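Local coordinates for protein ParB-C (Sulfolobus sp. NOB8H2, PDB 4RS7) that probably binds DNA through a dimeric, histone-like helical domain, as part of the plasmid segregation machinery of an archaeon, at residues E4-Y7 against S12-K15; R8-I13 against E32-M37. One frame throughout, in Å; residues are numbered along the deposited sequence.

Contact 1. Residues E4-Y7 against S12-K15; sequences ESLY and SIKK
With CG of Tyr-7 anti to its own carbonyl carbon (chi1 -66°) and CG of Lys-14 anti to the backbone N (chi1 173°), the phenol ring and the lysine chain cross at about a right angle where helix 2-9 faces helix 11-18. The ring meets the lysine at its root: CD2 of Tyr-7 lies 3.7 Å from CA of Lys-14 and 3.8 Å from its CB. Further out along the lysine, CD of Lys-14 comes to 4.0 Å from CB of Tyr-7, so the aliphatic part of the chain runs past the base of the ring. These two short helices join at a sharp bend and form the N-terminal part of a histone-like, all-helical domain; between the two segments the CA atoms of Tyr-7 and Lys-14 are nearest, 5.0 Å apart. On the inner side, Ile-13 sends CG2 to the ring edge, near its plane, 4.3 Å from CE2 of Tyr-7. The same methyl also packs on Leu-6, its CG2 being 4.2 Å from Leu-6 CD2, and both of these aliphatic residues are buried. No hydrogen bond links the two segments. On the exposed side the lysine bends at its last torsion, and NZ forms a salt bridge with Asp-18 of its own helix; Glu-4 OE2 stays 5.6 Å from Lys-14 NZ, a distance at which any attraction would be long-range.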
# COMPACT_ATOMS: atom_id res chain seq x y z
N GLU A 4 11.50 -20.84 3.05
CA GLU A 4 11.77 -21.02 1.64
C GLU A 4 10.94 -20.06 0.79
O GLU A 4 11.43 -19.52 -0.20
CB GLU A 4 11.53 -22.47 1.20
CG GLU A 4 12.56 -22.96 0.21
CD GLU A 4 13.98 -22.68 0.67
OE1 GLU A 4 14.29 -22.94 1.85
OE2 GLU A 4 14.79 -22.18 -0.15
N SER A 5 9.69 -19.85 1.19
CA SER A 5 8.83 -18.91 0.48
C SER A 5 9.38 -17.49 0.64
O SER A 5 9.47 -16.74 -0.33
CB SER A 5 7.40 -18.98 1.01
OG SER A 5 6.79 -20.21 0.67
N LEU A 6 9.76 -17.15 1.87
CA LEU A 6 10.32 -15.84 2.16
C LEU A 6 11.57 -15.57 1.32
O LEU A 6 11.71 -14.49 0.74
CB LEU A 6 10.66 -15.73 3.65
CG LEU A 6 11.35 -14.43 4.06
CD1 LEU A 6 10.38 -13.25 3.93
CD2 LEU A 6 11.89 -14.53 5.48
N TYR A 7 12.46 -16.55 1.26
CA TYR A 7 13.72 -16.39 0.53
C TYR A 7 13.50 -16.18 -0.97
O TYR A 7 14.21 -15.41 -1.60
CB TYR A 7 14.64 -17.58 0.77
CG TYR A 7 15.13 -17.69 2.19
CD1 TYR A 7 15.50 -18.92 2.72
CD2 TYR A 7 15.21 -16.57 3.01
CE1 TYR A 7 15.95 -19.03 4.03
CE2 TYR A 7 15.66 -16.67 4.31
CZ TYR A 7 16.02 -17.90 4.82
OH TYR A 7 16.47 -18.01 6.11
N SER A 12 17.16 -10.44 -0.83
CA SER A 12 18.02 -9.63 0.04
C SER A 12 18.13 -10.25 1.43
O SER A 12 19.18 -10.19 2.06
CB SER A 12 17.50 -8.20 0.16
OG SER A 12 17.64 -7.52 -1.08
N ILE A 13 17.03 -10.83 1.90
CA ILE A 13 16.99 -11.45 3.22
C ILE A 13 17.73 -12.79 3.21
O ILE A 13 18.48 -13.10 4.14
CB ILE A 13 15.55 -11.66 3.71
CG1 ILE A 13 14.84 -10.31 3.84
CG2 ILE A 13 15.54 -12.40 5.03
CD1 ILE A 13 15.43 -9.39 4.90
N LYS A 14 17.52 -13.56 2.15
CA LYS A 14 18.27 -14.80 1.95
C LYS A 14 19.77 -14.53 2.02
O LYS A 14 20.51 -15.25 2.70
CB LYS A 14 17.91 -15.41 0.59
CG LYS A 14 18.76 -16.61 0.20
CD LYS A 14 18.22 -17.28 -1.05
CE LYS A 14 19.15 -18.38 -1.53
NZ LYS A 14 19.59 -19.23 -0.39
N LYS A 15 20.22 -13.50 1.31
CA LYS A 15 21.63 -13.14 1.28
C LYS A 15 22.15 -12.80 2.68
O LYS A 15 23.20 -13.29 3.09
CB LYS A 15 21.86 -11.98 0.31
CG LYS A 15 23.28 -11.43 0.30
CD LYS A 15 23.47 -10.43 -0.84
CE LYS A 15 24.87 -9.84 -0.83
NZ LYS A 15 25.25 -9.29 -2.16

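Contact 2. Residues R8-I13 against E32-M37; sequences RAMPSI and EIWRNM
Ala-9 pushes its methyl against the indole of Trp-34: CB of Ala-9 is 3.3 Å from CZ2 of Trp-34, a tight approach, and 3.8 Å from CE2. The methyl meets the six-membered half obliquely, at its CZ2 corner. Beside it, the selenium of Met-10, a selenomethionine in this model, lies obliquely against the five-membered half. Its SE stands 4.3 Å from CD1 of Trp-34 and 4.8 Å from the centroid of that ring, 31° off the normal, which makes a Met-aromatic contact. Trp-34 can reach both because its CG is anti to the backbone N (chi1 174°), carrying the indole out from helix 24-50 toward the bend between the two N-terminal helices. Met-10 is the turning point of that bend: it leaves helical geometry after helix 2-9 and occupies the N-cap position of helix 11-18. Behind the indole, CZ3 of Trp-34 sits 3.2 Å above the plane of the Arg-35 guanidinium, over its centre, while NE of Arg-35 hydrogen-bonds to Tyr-31 OH. A leucine in place of Trp-34 would probably leave the Ala-9 methyl, the Met-10 selenium and the Arg-35 guanidinium without the indole they all touch, opening a gap beneath the bend. Farther out, the second subunit joins in, with its Tyr-77 OH hydrogen-bonded to Trp-34 O and its Glu-72 packed on Met-10. The whole is an aromatic side chain of a long helix packed against a helix-to-helix bend, within the all-helical, histone-like fold of a dimer.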
# COMPACT_ATOMS: atom_id res chain seq x y z
N ARG A 8 12.51 -16.86 -1.53
CA ARG A 8 12.18 -16.67 -2.94
C ARG A 8 11.65 -15.26 -3.19
O ARG A 8 11.97 -14.63 -4.20
CB ARG A 8 11.18 -17.72 -3.43
CG ARG A 8 11.80 -19.07 -3.76
CD ARG A 8 10.80 -20.00 -4.43
NE ARG A 8 9.67 -20.31 -3.55
CZ ARG A 8 9.62 -21.38 -2.76
NH1 ARG A 8 10.63 -22.24 -2.73
NH2 ARG A 8 8.56 -21.58 -1.99
N ALA A 9 10.83 -14.77 -2.26
CA ALA A 9 10.23 -13.45 -2.39
C ALA A 9 11.21 -12.34 -2.05
O ALA A 9 11.12 -11.24 -2.59
CB ALA A 9 8.98 -13.35 -1.53
N MSE A 10 12.16 -12.62 -1.15
CA MSE A 10 13.09 -11.61 -0.68
C MSE A 10 14.54 -12.09 -0.74
O MSE A 10 15.10 -12.52 0.27
CB MSE A 10 12.72 -11.16 0.74
CG MSE A 10 11.28 -10.65 0.87
SE MSE A 10 10.95 -9.69 2.54
CE MSE A 10 12.21 -8.22 2.27
N PRO A 11 15.15 -12.01 -1.93
CA PRO A 11 16.55 -12.41 -2.13
C PRO A 11 17.51 -11.67 -1.20
O PRO A 11 18.54 -12.22 -0.82
CB PRO A 11 16.83 -12.01 -3.58
CG PRO A 11 15.50 -12.02 -4.23
CD PRO A 11 14.53 -11.57 -3.19
N SER A 12 17.16 -10.44 -0.83
CA SER A 12 18.02 -9.63 0.04
C SER A 12 18.13 -10.25 1.43
O SER A 12 19.18 -10.19 2.06
CB SER A 12 17.50 -8.20 0.16
OG SER A 12 17.64 -7.52 -1.08
N ILE A 13 17.03 -10.83 1.90
CA ILE A 13 16.99 -11.45 3.22
C ILE A 13 17.73 -12.79 3.21
O ILE A 13 18.48 -13.10 4.14
CB ILE A 13 15.55 -11.66 3.71
CG1 ILE A 13 14.84 -10.31 3.84
CG2 ILE A 13 15.54 -12.40 5.03
CD1 ILE A 13 15.43 -9.39 4.90
N GLU A 32 6.96 -13.43 9.30
CA GLU A 32 5.68 -13.05 9.89
C GLU A 32 5.27 -11.64 9.49
O GLU A 32 4.11 -11.39 9.19
CB GLU A 32 5.73 -13.20 11.41
CG GLU A 32 5.94 -14.63 11.87
CD GLU A 32 4.80 -15.55 11.45
OE1 GLU A 32 3.77 -15.05 10.95
OE2 GLU A 32 4.93 -16.78 11.63
N ILE A 33 6.24 -10.72 9.50
CA ILE A 33 6.00 -9.35 9.08
C ILE A 33 5.66 -9.27 7.59
O ILE A 33 4.76 -8.53 7.19
CB ILE A 33 7.23 -8.46 9.40
CG1 ILE A 33 7.51 -8.45 10.90
CG2 ILE A 33 7.01 -7.05 8.89
CD1 ILE A 33 6.38 -7.88 11.73
N TRP A 34 6.40 -10.03 6.78
CA TRP A 34 6.14 -10.13 5.34
C TRP A 34 4.69 -10.54 5.08
O TRP A 34 4.00 -9.93 4.25
CB TRP A 34 7.09 -11.15 4.71
CG TRP A 34 6.83 -11.45 3.26
CD1 TRP A 34 6.72 -10.56 2.23
CD2 TRP A 34 6.69 -12.75 2.67
NE1 TRP A 34 6.50 -11.22 1.04
CE2 TRP A 34 6.48 -12.57 1.29
CE3 TRP A 34 6.72 -14.06 3.18
CZ2 TRP A 34 6.29 -13.64 0.41
CZ3 TRP A 34 6.53 -15.12 2.30
CH2 TRP A 34 6.33 -14.90 0.94
N ARG A 35 4.24 -11.56 5.80
CA ARG A 35 2.86 -12.03 5.68
C ARG A 35 1.86 -10.99 6.19
O ARG A 35 0.85 -10.72 5.54
CB ARG A 35 2.66 -13.35 6.44
CG ARG A 35 3.38 -14.54 5.83
CD ARG A 35 3.01 -14.73 4.37
NE ARG A 35 3.48 -16.02 3.87
CZ ARG A 35 3.55 -16.35 2.58
NH1 ARG A 35 3.19 -15.47 1.65
NH2 ARG A 35 3.99 -17.55 2.23
N ASN A 36 2.15 -10.40 7.34
CA ASN A 36 1.25 -9.42 7.94
C ASN A 36 1.07 -8.18 7.07
O ASN A 36 -0.02 -7.60 7.00
CB ASN A 36 1.74 -9.00 9.34
CG ASN A 36 1.64 -10.13 10.36
OD1 ASN A 36 1.01 -11.16 10.10
ND2 ASN A 36 2.24 -9.93 11.52
N MSE A 37 2.15 -7.79 6.40
CA MSE A 37 2.14 -6.61 5.53
C MSE A 37 1.11 -6.74 4.41
O MSE A 37 0.49 -5.75 4.00
CB MSE A 37 3.52 -6.40 4.93
CG MSE A 37 3.80 -4.99 4.51
SE MSE A 37 4.25 -3.87 6.03
CE MSE A 37 6.19 -4.04 6.00

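In the fold
From the N terminus, helix 2-9 runs into the bend at Met-10 and the chain turns into helix 11-18; contact 1 closes this short loop, bringing 4-7 against 12-15 across only four intervening residues. The chain then passes into helix 24-50, and contact 2 closes a larger loop by laying 32-37 against the bend at 8-13. The two loops overlap rather than nest, since contact 2 begins inside the loop of contact 1 and ends well beyond it. They meet where CD1 of Leu-6 packs 3.8 Å from CE3 of Trp-34. Together they tie the N-terminal helix pair to the long helix, and both reach the second subunit.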